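PDB 2QNU: type VI secretion system-associated protein TagF from Pseudomonas aeruginosa PAO1, which probably serves as an accessory factor of type VI secretion, its family being linked to posttranslational repression of the secretion apparatus. Local coordinates for residues Phe60-Gly65 with Ser181-Arg186; Ala71-Val76 with Gly110-Val115; Pro146-Ser151 with Ser160-Pro165; Ala31-Gly36 with Pro205-Phe210. One frame throughout, in Å; residues are numbered along the deposited sequence.

Contact 1 (Phe60-Gly65 with Ser181-Arg186). With ACT (acetate ion), chain F.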
loop_
_atom_site.group_PDB
_atom_site.type_symbol
_atom_site.label_atom_id
_atom_site.label_comp_id
_atom_site.label_asym_id
_atom_site.label_seq_id
_atom_site.Cartn_x
_atom_site.Cartn_y
_atom_site.Cartn_z
ATOM N N PHE B 60 -5.318 12.270 10.197
ATOM C CA PHE B 60 -5.815 11.627 9.032
ATOM C C PHE B 60 -5.160 12.090 7.728
ATOM O O PHE B 60 -4.668 13.198 7.609
ATOM C CB PHE B 60 -7.331 11.825 8.938
ATOM C CG PHE B 60 -7.755 13.268 8.814
ATOM C CD1 PHE B 60 -7.790 13.907 7.574
ATOM C CD2 PHE B 60 -8.168 13.975 9.933
ATOM C CE1 PHE B 60 -8.198 15.224 7.473
ATOM C CE2 PHE B 60 -8.555 15.283 9.855
ATOM C CZ PHE B 60 -8.580 15.928 8.657
ATOM N N ALA B 61 -5.230 11.190 6.749
ATOM C CA ALA B 61 -4.969 11.494 5.359
ATOM C C ALA B 61 -6.023 10.828 4.478
ATOM O O ALA B 61 -6.257 9.607 4.542
ATOM C CB ALA B 61 -3.636 11.020 5.007
ATOM N N ILE B 62 -6.689 11.669 3.720
ATOM C CA ILE B 62 -7.822 11.314 2.885
ATOM C C ILE B 62 -7.509 11.536 1.401
ATOM O O ILE B 62 -7.089 12.601 0.985
ATOM C CB ILE B 62 -9.001 12.111 3.304
ATOM C CG1 ILE B 62 -9.302 11.716 4.802
ATOM C CG2 ILE B 62 -10.194 11.892 2.348
ATOM C CD1 ILE B 62 -10.324 12.568 5.449
ATOM N N ALA B 63 -7.750 10.499 0.613
ATOM C CA ALA B 63 -7.533 10.565 -0.866
ATOM C C ALA B 63 -8.368 11.635 -1.565
ATOM O O ALA B 63 -9.459 12.019 -1.093
ATOM C CB ALA B 63 -7.818 9.202 -1.500
ATOM N N PRO B 64 -7.880 12.105 -2.724
ATOM C CA PRO B 64 -8.657 13.023 -3.550
ATOM C C PRO B 64 -9.966 12.422 -3.985
ATOM O O PRO B 64 -10.037 11.232 -4.225
ATOM C CB PRO B 64 -7.773 13.243 -4.796
ATOM C CG PRO B 64 -6.372 12.925 -4.330
ATOM C CD PRO B 64 -6.583 11.775 -3.338
ATOM N N GLY B 65 -10.996 13.241 -4.034
ATOM C CA GLY B 65 -12.312 12.831 -4.526
ATOM C C GLY B 65 -13.224 12.145 -3.523
ATOM O O GLY B 65 -14.358 11.784 -3.845
ATOM N N SER B 181 -9.149 6.386 3.233
ATOM C CA SER B 181 -8.848 7.296 4.329
ATOM C C SER B 181 -8.072 6.513 5.407
ATOM O O SER B 181 -8.423 5.331 5.717
ATOM C CB SER B 181 -10.141 7.916 4.832
ATOM O OG SER B 181 -11.002 6.929 5.350
ATOM N N HIS B 182 -6.984 7.122 5.883
ATOM C CA HIS B 182 -6.159 6.599 6.954
ATOM C C HIS B 182 -6.326 7.532 8.179
ATOM O O HIS B 182 -6.422 8.758 8.049
ATOM C CB HIS B 182 -4.683 6.533 6.562
ATOM C CG HIS B 182 -4.345 5.390 5.637
ATOM N ND1 HIS B 182 -4.458 5.470 4.270
ATOM C CD2 HIS B 182 -3.958 4.123 5.913
ATOM C CE1 HIS B 182 -4.143 4.298 3.740
ATOM N NE2 HIS B 182 -3.811 3.464 4.717
ATOM N N TRP B 183 -6.339 6.918 9.340
ATOM C CA TRP B 183 -6.642 7.587 10.612
ATOM C C TRP B 183 -5.717 6.956 11.615
ATOM O O TRP B 183 -5.628 5.705 11.657
ATOM C CB TRP B 183 -8.066 7.283 10.995
ATOM C CG TRP B 183 -9.031 7.586 9.944
ATOM C CD1 TRP B 183 -9.430 6.728 8.904
ATOM C CD2 TRP B 183 -9.782 8.777 9.788
ATOM N NE1 TRP B 183 -10.369 7.358 8.127
ATOM C CE2 TRP B 183 -10.599 8.611 8.629
ATOM C CE3 TRP B 183 -9.854 9.995 10.509
ATOM C CZ2 TRP B 183 -11.447 9.605 8.177
ATOM C CZ3 TRP B 183 -10.687 10.981 10.056
ATOM C CH2 TRP B 183 -11.509 10.781 8.922
ATOM N N TRP B 184 -4.926 7.777 12.319
ATOM C CA TRP B 184 -3.962 7.228 13.270
ATOM C C TRP B 184 -3.718 8.216 14.408
ATOM O O TRP B 184 -4.134 9.363 14.334
ATOM C CB TRP B 184 -2.657 6.846 12.612
ATOM C CG TRP B 184 -1.800 8.001 12.158
ATOM C CD1 TRP B 184 -0.720 8.470 12.779
ATOM C CD2 TRP B 184 -1.961 8.784 10.962
ATOM N NE1 TRP B 184 -0.173 9.542 12.069
ATOM C CE2 TRP B 184 -0.947 9.747 10.955
ATOM C CE3 TRP B 184 -2.884 8.775 9.904
ATOM C CZ2 TRP B 184 -0.825 10.656 9.957
ATOM C CZ3 TRP B 184 -2.750 9.693 8.910
ATOM C CH2 TRP B 184 -1.742 10.629 8.941
ATOM N N GLY B 185 -3.028 7.756 15.445
ATOM C CA GLY B 185 -2.622 8.639 16.507
ATOM C C GLY B 185 -2.275 7.937 17.792
ATOM O O GLY B 185 -2.041 6.728 17.794
ATOM N N ARG B 186 -2.209 8.730 18.875
ATOM C CA ARG B 186 -1.725 8.236 20.199
ATOM C C ARG B 186 -2.773 7.419 20.940
ATOM O O ARG B 186 -2.449 6.662 21.847
ATOM C CB ARG B 186 -1.296 9.382 21.106
ATOM C CG ARG B 186 -0.246 10.259 20.539
ATOM C CD ARG B 186 0.209 11.409 21.523
ATOM N NE ARG B 186 1.607 11.695 21.244
ATOM C CZ ARG B 186 2.063 12.808 20.703
ATOM N NH1 ARG B 186 1.287 13.860 20.443
ATOM N NH2 ARG B 186 3.331 12.894 20.488
HETATM C C ACT F . -2.993 0.535 5.774
HETATM O O ACT F . -3.561 1.169 6.730
HETATM O OXT ACT F . -2.932 1.061 4.597
HETATM C CH3 ACT F . -2.458 -0.789 6.041
HETATM O O HOH W 1 -5.290 7.703 2.744
#

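Contact 2 (Ala71-Val76 with Gly110-Val115)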
loop_
_atom_site.group_PDB
_atom_site.type_symbol
_atom_site.label_atom_id
_atom_site.label_comp_id
_atom_site.label_asym_id
_atom_site.label_seq_id
_atom_site.Cartn_x
_atom_site.Cartn_y
_atom_site.Cartn_z
ATOM N N ALA B 71 -6.703 16.209 -2.089
ATOM C CA ALA B 71 -6.424 15.390 -0.958
ATOM C C ALA B 71 -6.478 16.279 0.314
ATOM O O ALA B 71 -6.347 17.538 0.263
ATOM C CB ALA B 71 -5.094 14.719 -1.097
ATOM N N VAL B 72 -6.643 15.614 1.449
ATOM C CA VAL B 72 -6.713 16.328 2.692
ATOM C C VAL B 72 -6.009 15.548 3.798
ATOM O O VAL B 72 -6.087 14.289 3.906
ATOM C CB VAL B 72 -8.175 16.860 2.961
ATOM C CG1 VAL B 72 -9.197 15.815 2.744
ATOM C CG2 VAL B 72 -8.347 17.551 4.345
ATOM N N THR B 73 -5.261 16.318 4.579
ATOM C CA THR B 73 -4.599 15.796 5.766
ATOM C C THR B 73 -4.835 16.740 6.953
ATOM O O THR B 73 -5.120 17.916 6.771
ATOM C CB THR B 73 -3.122 15.589 5.536
ATOM O OG1 THR B 73 -2.571 14.848 6.618
ATOM C CG2 THR B 73 -2.383 16.901 5.387
ATOM N N GLY B 74 -4.776 16.185 8.161
ATOM C CA GLY B 74 -5.070 16.990 9.327
ATOM C C GLY B 74 -5.250 16.212 10.597
ATOM O O GLY B 74 -4.780 15.083 10.720
ATOM N N VAL B 75 -5.879 16.873 11.552
ATOM C CA VAL B 75 -6.211 16.257 12.829
ATOM C C VAL B 75 -7.609 16.702 13.236
ATOM O O VAL B 75 -7.977 17.827 13.012
ATOM C CB VAL B 75 -5.202 16.591 13.944
ATOM C CG1 VAL B 75 -5.535 15.771 15.218
ATOM C CG2 VAL B 75 -3.769 16.324 13.513
ATOM N N VAL B 76 -8.397 15.791 13.793
ATOM C CA VAL B 76 -9.735 16.143 14.267
ATOM C C VAL B 76 -9.832 15.752 15.737
ATOM O O VAL B 76 -9.281 14.732 16.149
ATOM C CB VAL B 76 -10.889 15.466 13.491
ATOM C CG1 VAL B 76 -10.730 13.947 13.394
ATOM C CG2 VAL B 76 -12.235 15.777 14.134
ATOM N N GLY B 110 6.027 15.383 13.297
ATOM C CA GLY B 110 6.150 16.757 13.792
ATOM C C GLY B 110 5.014 17.701 13.481
ATOM O O GLY B 110 4.511 18.397 14.398
ATOM N N TRP B 111 4.614 17.762 12.197
ATOM C CA TRP B 111 3.499 18.635 11.777
ATOM C C TRP B 111 2.208 18.284 12.566
ATOM O O TRP B 111 1.503 19.130 13.088
ATOM C CB TRP B 111 3.254 18.473 10.267
ATOM C CG TRP B 111 2.278 19.451 9.726
ATOM C CD1 TRP B 111 2.499 20.790 9.440
ATOM C CD2 TRP B 111 0.895 19.202 9.461
ATOM N NE1 TRP B 111 1.340 21.355 8.985
ATOM C CE2 TRP B 111 0.345 20.403 8.979
ATOM C CE3 TRP B 111 0.073 18.062 9.560
ATOM C CZ2 TRP B 111 -0.993 20.507 8.628
ATOM C CZ3 TRP B 111 -1.253 18.156 9.190
ATOM C CH2 TRP B 111 -1.775 19.369 8.730
ATOM N N PHE B 112 1.924 16.998 12.617
ATOM C CA PHE B 112 0.748 16.476 13.321
ATOM C C PHE B 112 0.723 16.790 14.874
ATOM O O PHE B 112 -0.317 17.136 15.480
ATOM C CB PHE B 112 0.662 14.977 13.030
ATOM C CG PHE B 112 0.319 14.671 11.567
ATOM C CD1 PHE B 112 -0.976 14.807 11.113
ATOM C CD2 PHE B 112 1.304 14.286 10.658
ATOM C CE1 PHE B 112 -1.318 14.582 9.739
ATOM C CE2 PHE B 112 0.997 14.064 9.276
ATOM C CZ PHE B 112 -0.311 14.195 8.832
ATOM N N GLU B 113 1.880 16.630 15.482
ATOM C CA GLU B 113 2.070 16.989 16.889
ATOM C C GLU B 113 1.844 18.495 17.102
ATOM O O GLU B 113 1.117 18.892 18.025
ATOM C CB GLU B 113 3.456 16.553 17.317
ATOM C CG GLU B 113 3.518 15.058 17.478
ATOM C CD GLU B 113 4.913 14.500 17.697
ATOM O OE1 GLU B 113 5.891 15.248 17.658
ATOM O OE2 GLU B 113 5.030 13.289 17.874
ATOM N N GLN B 114 2.370 19.317 16.197
ATOM C CA GLN B 114 2.103 20.751 16.246
ATOM C C GLN B 114 0.629 21.035 16.068
ATOM O O GLN B 114 0.102 21.900 16.720
ATOM C CB GLN B 114 2.832 21.554 15.152
ATOM C CG GLN B 114 4.322 21.338 15.090
ATOM C CD GLN B 114 5.030 22.145 13.952
ATOM O OE1 GLN B 114 4.632 23.286 13.627
ATOM N NE2 GLN B 114 6.113 21.555 13.381
ATOM N N VAL B 115 -0.043 20.359 15.135
ATOM C CA VAL B 115 -1.446 20.604 14.951
ATOM C C VAL B 115 -2.204 20.177 16.200
ATOM O O VAL B 115 -3.109 20.880 16.625
ATOM C CB VAL B 115 -2.055 19.875 13.710
ATOM C CG1 VAL B 115 -3.550 19.971 13.769
ATOM C CG2 VAL B 115 -1.533 20.502 12.433
#

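Contact 3 (Pro146-Ser151 with Ser160-Pro165)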
loop_
_atom_site.group_PDB
_atom_site.type_symbol
_atom_site.label_atom_id
_atom_site.label_comp_id
_atom_site.label_asym_id
_atom_site.label_seq_id
_atom_site.Cartn_x
_atom_site.Cartn_y
_atom_site.Cartn_z
ATOM N N PRO B 146 4.025 14.879 -3.643
ATOM C CA PRO B 146 4.598 14.669 -5.015
ATOM C C PRO B 146 4.878 13.195 -5.333
ATOM O O PRO B 146 5.997 12.697 -5.138
ATOM C CB PRO B 146 5.912 15.459 -4.971
ATOM C CG PRO B 146 6.383 15.278 -3.487
ATOM C CD PRO B 146 5.077 15.038 -2.615
ATOM N N ARG B 147 3.857 12.489 -5.801
ATOM C CA ARG B 147 3.961 11.009 -5.866
ATOM C C ARG B 147 4.859 10.530 -7.040
ATOM O O ARG B 147 4.956 11.198 -8.086
ATOM C CB ARG B 147 2.597 10.290 -5.888
ATOM C CG ARG B 147 1.419 11.059 -6.425
ATOM C CD ARG B 147 0.457 10.237 -7.233
ATOM N NE ARG B 147 0.421 8.790 -6.958
ATOM C CZ ARG B 147 -0.607 8.130 -6.407
ATOM N NH1 ARG B 147 -1.711 8.764 -6.002
ATOM N NH2 ARG B 147 -0.538 6.807 -6.250
ATOM N N ILE B 148 5.535 9.394 -6.819
ATOM C CA ILE B 148 6.322 8.748 -7.830
ATOM C C ILE B 148 5.441 8.755 -9.027
ATOM O O ILE B 148 4.263 8.458 -8.930
ATOM C CB ILE B 148 6.678 7.295 -7.479
ATOM C CG1 ILE B 148 7.513 7.227 -6.195
ATOM C CG2 ILE B 148 7.448 6.642 -8.603
ATOM C CD1 ILE B 148 9.000 7.726 -6.308
ATOM N N GLU B 149 6.017 9.142 -10.146
ATOM C CA GLU B 149 5.346 9.137 -11.430
ATOM C C GLU B 149 4.785 7.751 -11.780
ATOM O O GLU B 149 5.460 6.753 -11.618
ATOM C CB GLU B 149 6.333 9.600 -12.513
ATOM C CG GLU B 149 5.751 9.612 -13.921
ATOM C CD GLU B 149 6.812 9.752 -15.016
ATOM O OE1 GLU B 149 7.795 10.489 -14.799
ATOM O OE2 GLU B 149 6.647 9.128 -16.100
ATOM N N GLN B 150 3.534 7.738 -12.233
ATOM C CA GLN B 150 2.793 6.525 -12.579
ATOM C C GLN B 150 1.864 6.775 -13.775
ATOM O O GLN B 150 1.485 7.904 -14.042
ATOM C CB GLN B 150 1.944 6.061 -11.411
ATOM C CG GLN B 150 2.712 5.759 -10.103
ATOM C CD GLN B 150 1.791 5.301 -9.001
ATOM O OE1 GLN B 150 0.796 5.966 -8.706
ATOM N NE2 GLN B 150 2.114 4.170 -8.376
ATOM N N SER B 151 1.519 5.715 -14.499
ATOM C CA SER B 151 0.557 5.783 -15.620
ATOM C C SER B 151 -0.297 4.489 -15.665
ATOM O O SER B 151 -0.549 3.887 -14.618
ATOM C CB SER B 151 1.281 6.104 -16.944
ATOM O OG SER B 151 2.432 5.299 -17.123
ATOM N N SER B 160 4.890 2.228 -12.342
ATOM C CA SER B 160 5.509 3.313 -11.590
ATOM C C SER B 160 6.935 3.486 -12.048
ATOM O O SER B 160 7.654 2.522 -12.306
ATOM C CB SER B 160 5.545 3.020 -10.089
ATOM O OG SER B 160 4.286 2.544 -9.616
ATOM N N GLU B 161 7.357 4.729 -12.074
ATOM C CA GLU B 161 8.675 5.065 -12.493
ATOM C C GLU B 161 9.634 4.978 -11.326
ATOM O O GLU B 161 10.196 5.948 -10.887
ATOM C CB GLU B 161 8.620 6.444 -13.118
ATOM C CG GLU B 161 7.874 6.442 -14.474
ATOM C CD GLU B 161 8.338 5.320 -15.435
ATOM O OE1 GLU B 161 9.577 5.084 -15.597
ATOM O OE2 GLU B 161 7.440 4.663 -16.033
ATOM N N ALA B 162 9.830 3.772 -10.836
ATOM C CA ALA B 162 10.545 3.551 -9.587
ATOM C C ALA B 162 11.627 2.557 -9.916
ATOM O O ALA B 162 11.342 1.418 -10.325
ATOM C CB ALA B 162 9.570 2.998 -8.489
ATOM N N VAL B 163 12.873 3.009 -9.801
ATOM C CA VAL B 163 13.992 2.181 -10.211
ATOM C C VAL B 163 14.922 1.849 -9.062
ATOM O O VAL B 163 15.980 1.260 -9.293
ATOM C CB VAL B 163 14.813 2.832 -11.403
ATOM C CG1 VAL B 163 13.863 3.360 -12.470
ATOM C CG2 VAL B 163 15.720 3.928 -10.955
ATOM N N THR B 164 14.612 2.317 -7.853
ATOM C CA THR B 164 15.419 1.972 -6.686
ATOM C C THR B 164 14.486 1.353 -5.687
ATOM O O THR B 164 13.319 1.578 -5.804
ATOM C CB THR B 164 16.082 3.200 -6.027
ATOM O OG1 THR B 164 15.095 4.207 -5.696
ATOM C CG2 THR B 164 17.168 3.800 -6.998
ATOM N N PRO B 165 15.011 0.585 -4.716
ATOM C CA PRO B 165 14.176 0.042 -3.664
ATOM C C PRO B 165 13.431 1.123 -2.894
ATOM O O PRO B 165 12.306 0.887 -2.482
ATOM C CB PRO B 165 15.183 -0.655 -2.751
ATOM C CG PRO B 165 16.351 -0.984 -3.626
ATOM C CD PRO B 165 16.420 0.197 -4.510
#

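Contact 4 (Ala31-Gly36 with Pro205-Phe210)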
loop_
_atom_site.group_PDB
_atom_site.type_symbol
_atom_site.label_atom_id
_atom_site.label_comp_id
_atom_site.label_asym_id
_atom_site.label_seq_id
_atom_site.Cartn_x
_atom_site.Cartn_y
_atom_site.Cartn_z
ATOM N N ALA B 31 -21.023 17.186 6.381
ATOM C CA ALA B 31 -22.093 16.209 6.202
ATOM C C ALA B 31 -21.609 14.863 6.681
ATOM O O ALA B 31 -22.342 14.087 7.293
ATOM C CB ALA B 31 -22.489 16.165 4.762
ATOM N N TRP B 32 -20.344 14.576 6.429
ATOM C CA TRP B 32 -19.812 13.310 6.868
ATOM C C TRP B 32 -19.708 13.298 8.407
ATOM O O TRP B 32 -20.032 12.301 9.005
ATOM C CB TRP B 32 -18.442 12.946 6.204
ATOM C CG TRP B 32 -17.783 11.701 6.830
ATOM C CD1 TRP B 32 -18.122 10.393 6.647
ATOM C CD2 TRP B 32 -16.762 11.714 7.832
ATOM N NE1 TRP B 32 -17.356 9.577 7.444
ATOM C CE2 TRP B 32 -16.511 10.378 8.189
ATOM C CE3 TRP B 32 -16.075 12.738 8.482
ATOM C CZ2 TRP B 32 -15.548 10.030 9.128
ATOM C CZ3 TRP B 32 -15.101 12.406 9.424
ATOM C CH2 TRP B 32 -14.849 11.070 9.750
ATOM N N LEU B 33 -19.226 14.362 9.051
ATOM C CA LEU B 33 -19.172 14.365 10.546
ATOM C C LEU B 33 -20.537 14.298 11.149
ATOM O O LEU B 33 -20.763 13.513 12.037
ATOM C CB LEU B 33 -18.515 15.635 11.099
ATOM C CG LEU B 33 -17.033 15.691 10.917
ATOM C CD1 LEU B 33 -16.565 17.094 11.225
ATOM C CD2 LEU B 33 -16.354 14.698 11.783
ATOM N N ALA B 34 -21.456 15.094 10.634
ATOM C CA ALA B 34 -22.808 15.089 11.120
ATOM C C ALA B 34 -23.515 13.724 11.064
ATOM O O ALA B 34 -24.251 13.370 12.000
ATOM C CB ALA B 34 -23.614 16.123 10.370
ATOM N N SER B 35 -23.323 12.977 9.968
ATOM C CA SER B 35 -23.914 11.632 9.794
ATOM C C SER B 35 -23.348 10.681 10.817
ATOM O O SER B 35 -24.057 9.826 11.369
ATOM C CB SER B 35 -23.577 11.052 8.369
ATOM O OG SER B 35 -23.910 11.973 7.343
ATOM N N GLY B 36 -22.041 10.800 11.012
ATOM C CA GLY B 36 -21.293 10.005 11.964
ATOM C C GLY B 36 -21.736 10.286 13.395
ATOM O O GLY B 36 -21.801 9.367 14.216
ATOM N N PRO B 205 -22.236 4.403 10.329
ATOM C CA PRO B 205 -22.270 3.471 11.477
ATOM C C PRO B 205 -20.912 3.043 11.980
ATOM O O PRO B 205 -20.844 2.348 12.978
ATOM C CB PRO B 205 -23.046 2.263 10.939
ATOM C CG PRO B 205 -23.797 2.807 9.682
ATOM C CD PRO B 205 -22.876 3.822 9.124
ATOM N N ALA B 206 -19.855 3.386 11.270
ATOM C CA ALA B 206 -18.466 3.146 11.737
ATOM C C ALA B 206 -17.875 4.293 12.549
ATOM O O ALA B 206 -16.845 4.115 13.240
ATOM C CB ALA B 206 -17.525 2.838 10.551
ATOM N N PHE B 207 -18.502 5.469 12.457
ATOM C CA PHE B 207 -18.068 6.626 13.287
ATOM C C PHE B 207 -17.758 6.334 14.780
ATOM O O PHE B 207 -16.667 6.699 15.307
ATOM C CB PHE B 207 -19.060 7.764 13.213
ATOM C CG PHE B 207 -18.460 9.095 13.643
ATOM C CD1 PHE B 207 -17.665 9.840 12.766
ATOM C CD2 PHE B 207 -18.662 9.580 14.923
ATOM C CE1 PHE B 207 -17.146 11.043 13.154
ATOM C CE2 PHE B 207 -18.115 10.774 15.318
ATOM C CZ PHE B 207 -17.351 11.510 14.441
ATOM N N GLY B 208 -18.712 5.674 15.434
ATOM C CA GLY B 208 -18.534 5.145 16.755
ATOM C C GLY B 208 -17.200 4.521 17.148
ATOM O O GLY B 208 -16.788 4.662 18.315
ATOM N N ARG B 209 -16.540 3.820 16.225
ATOM C CA ARG B 209 -15.292 3.127 16.499
ATOM C C ARG B 209 -14.187 4.138 16.799
ATOM O O ARG B 209 -13.288 3.832 17.569
ATOM C CB ARG B 209 -14.865 2.174 15.325
ATOM C CG ARG B 209 -15.721 0.866 15.308
ATOM C CD ARG B 209 -16.738 0.582 14.140
ATOM N NE ARG B 209 -16.038 0.092 12.983
ATOM C CZ ARG B 209 -16.534 -0.430 11.846
ATOM N NH1 ARG B 209 -17.825 -0.698 11.607
ATOM N NH2 ARG B 209 -15.648 -0.717 10.911
ATOM N N PHE B 210 -14.294 5.335 16.243
ATOM C CA PHE B 210 -13.354 6.427 16.613
ATOM C C PHE B 210 -13.513 6.863 18.088
ATOM O O PHE B 210 -12.641 7.579 18.604
ATOM C CB PHE B 210 -13.609 7.686 15.800
ATOM C CG PHE B 210 -13.231 7.574 14.355
ATOM C CD1 PHE B 210 -11.924 7.298 13.981
ATOM C CD2 PHE B 210 -14.197 7.778 13.365
ATOM C CE1 PHE B 210 -11.572 7.230 12.607
ATOM C CE2 PHE B 210 -13.863 7.684 11.984
ATOM C CZ PHE B 210 -12.563 7.383 11.626
#

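Contact 1 (Phe60-Gly65 with Ser181-Arg186)
Phe60 presses its CB against the indole of Trp183, and here the two segments are tightly fitted. Phe60 CB lies 3.5 Å from Trp183 CE3, over one face of the six-membered ring and shifted toward its rim, a CH-pi contact. Phe60 CG stands between the backbone N and the carbonyl carbon (chi1 62°). The phenyl ring beyond it leads away from the neighbouring strand and meets the indole obliquely, with the planes at 44°. On the same side of the sheet, Ile62 CD1 comes obliquely to Trp183 CH2 at 4.1 Å. The indole is tethered as well: Trp183 NE1 donates to Ser181 OG (2.9 Å), which is also hydrogen-bonded to Gly200 O. Strands 58-62 and 180-185 are antiparallel neighbours inside the sheet. Ala61 and His182 form the hydrogen-bonded pair, with Ala61 N to His182 O at 3.0 Å and His182 N to Ala61 O at 2.9 Å, flanked by the non-hydrogen-bonded pairs Phe60-Trp183 and Ile62-Ser181. The opposite face, carrying Ala61 and His182, is more loosely joined. Trp184 brings its ring edge to Ala61 N (CZ3 at 3.6 Å), while the imidazole of His182 leads away from its partner strand. A water bridges Ala61 O and His182 ND1, and His182 NE2 donates almost straight (173°) to OXT of an acetate, 2.6 Å away, probably acquired from the crystallisation liquor. Leu172 of the second subunit packs against the same histidine.

Contact 2 (Ala71-Val76 with Gly110-Val115)
Phe112 turns the edge of its ring to three successive residues of strand 71-77. In the plane of that ring lie Thr73 OG1, 3.2 Å from Phe112 CZ, Gly74 O, 3.6 Å from Phe112 CE1, and Val75 CG2, 4.0 Å from Phe112 CD1. Val75 CG2 also meets Val115 CG1 at 3.7 Å, the two valines sliding past each other in opposite directions. Trp111 supplies the remaining touch: its CZ3 approaches Gly74 CA edge-on at 4.0 Å, and it reaches toward Thr73 CG2 tip to tip. Within the helix the two aromatic side chains pack on each other, Trp111 CE3 lying over the centre of the Phe112 ring, 3.6 Å above its plane. Farther out, polar bonds fix the pieces. Thr73 OG1, set anti to the backbone N (chi1 -169°), is hydrogen-bonded to Phe60 O on the adjacent strand, and Trp111 NE1 donates to Pro140 O. Trp184 meets Phe112 edge-to-face, and Leu104 of helix 101-105 packs on both Thr73 and Phe112. With segment axes 8.3 Å apart and a crossing angle of -42°, aromatic edges and valine methyls of the helix meet side chains and backbone of the strand, the helix-on-sheet layering of an alpha+beta fold.

Contact 3 (Pro146-Ser151 with Ser160-Pro165)
Glu149 runs alongside Glu161 in the same direction, and its OE2 comes within 3.4 Å of Glu161 CG. Glu149 continues extended beyond CG, whereas Glu161 bends at chi2 (-48°). The carboxylate planes are 38° apart. Beneath this overlap the backbones are joined by a fairly straight hydrogen bond, Glu161 N to Glu149 O at 2.8 Å, with the N-H nearly along the C=O axis. Gln150 and Ser160 make a single backbone bridge, seconded by their side chains: Gln150 NE2 donates to Ser160 OG at 3.0 Å, the hydroxyl lying in the amide plane. A weak bond from Arg147 NH2 to Gln150 OE1 engages the other end of that amide. Ile148 covers the next step, its CG2 resting 3.6 Å from Glu161 O and 4.2 Å from Ala162 CB. Glu161 is the centre of an inverse gamma turn, which carries the chain from the end of strand 158-160 toward helix 165-177, whose N-cap is Thr164. Ser160 also pairs in antiparallel fashion with a strand of the second subunit, extending the sheet into the other chain. Glu149 OE2 and Glu161 OE2 are 4.5 Å apart, like charges that would probably repel if both are ionised, an effect the salt bridge from Arg159 NE to Glu161 OE2 may partly offset, while Glu149, which is exposed, is probably screened by solvent.

Contact 4 (Ala31-Gly36 with Pro205-Phe210)
Phe207 points its ring edge at the face of Trp32, an edge-to-face pair whose ring centroids are 5.8 Å apart and whose planes are inclined at 69°. The nearest atoms are Phe207 CE1 and Trp32 CH2, at 4.1 Å. Phe207 CG is anti to the backbone N (chi1 -161°), and the ring lies against helix 23-44, where the backbone of Gly36 covers one of its faces: Gly36 C sits above the ring, and Gly36 O comes to 3.2 Å from Phe207 CD2. Leu33 adds its CD2, 4.0 Å from Phe207 CE1. Thus a single phenyl ring is bordered by three residues of one helix, Trp32, Leu33 and Gly36, the last a turn beyond Trp32, and the glycine lets the turn after Pro205 come close, with Gly36 CA and Phe207 CA 4.9 Å apart. This joins the long N-terminal helix to the region leading into the short helix 209-212, far along the chain. Phe210 takes a different attitude: its CE2 meets the edge of the indole at Trp32 CZ2, 4.1 Å away, near the plane of that ring. Trp32 is itself anchored at its nitrogen, since NE1 donates to Pro202 O, and its indole also meets that of Trp183. Phe210 turns to Trp58 as well, the rings edge-to-face. On the outer side, the guanidinium of Arg209 lies over Ala206 CB, and its NH2 is hydrogen-bonded to Asn156 OD1 of the second subunit.

In the fold
Following the chain from the N terminus, contact 4 opens first, on helix 23-44, and closes last, at residues 205-210; the other three all lie within its loop. Contact 1 opens next, on strand 58-62, and closes on strand 180-185, enclosing contacts 2 and 3, which follow each other in series and do not cross. Contacts 1 and 2 adjoin through the neighbouring strands 58-62 and 71-77; helix 110-121 packs on strand 71-77, the middle strand, next to the pairing of contact 1. Contact 4 meets contact 1 through Trp183, bringing in the N-terminal helix. Contact 3 stands apart, its centre about 35 Å from that of contact 4, and like contact 1 it touches the second subunit.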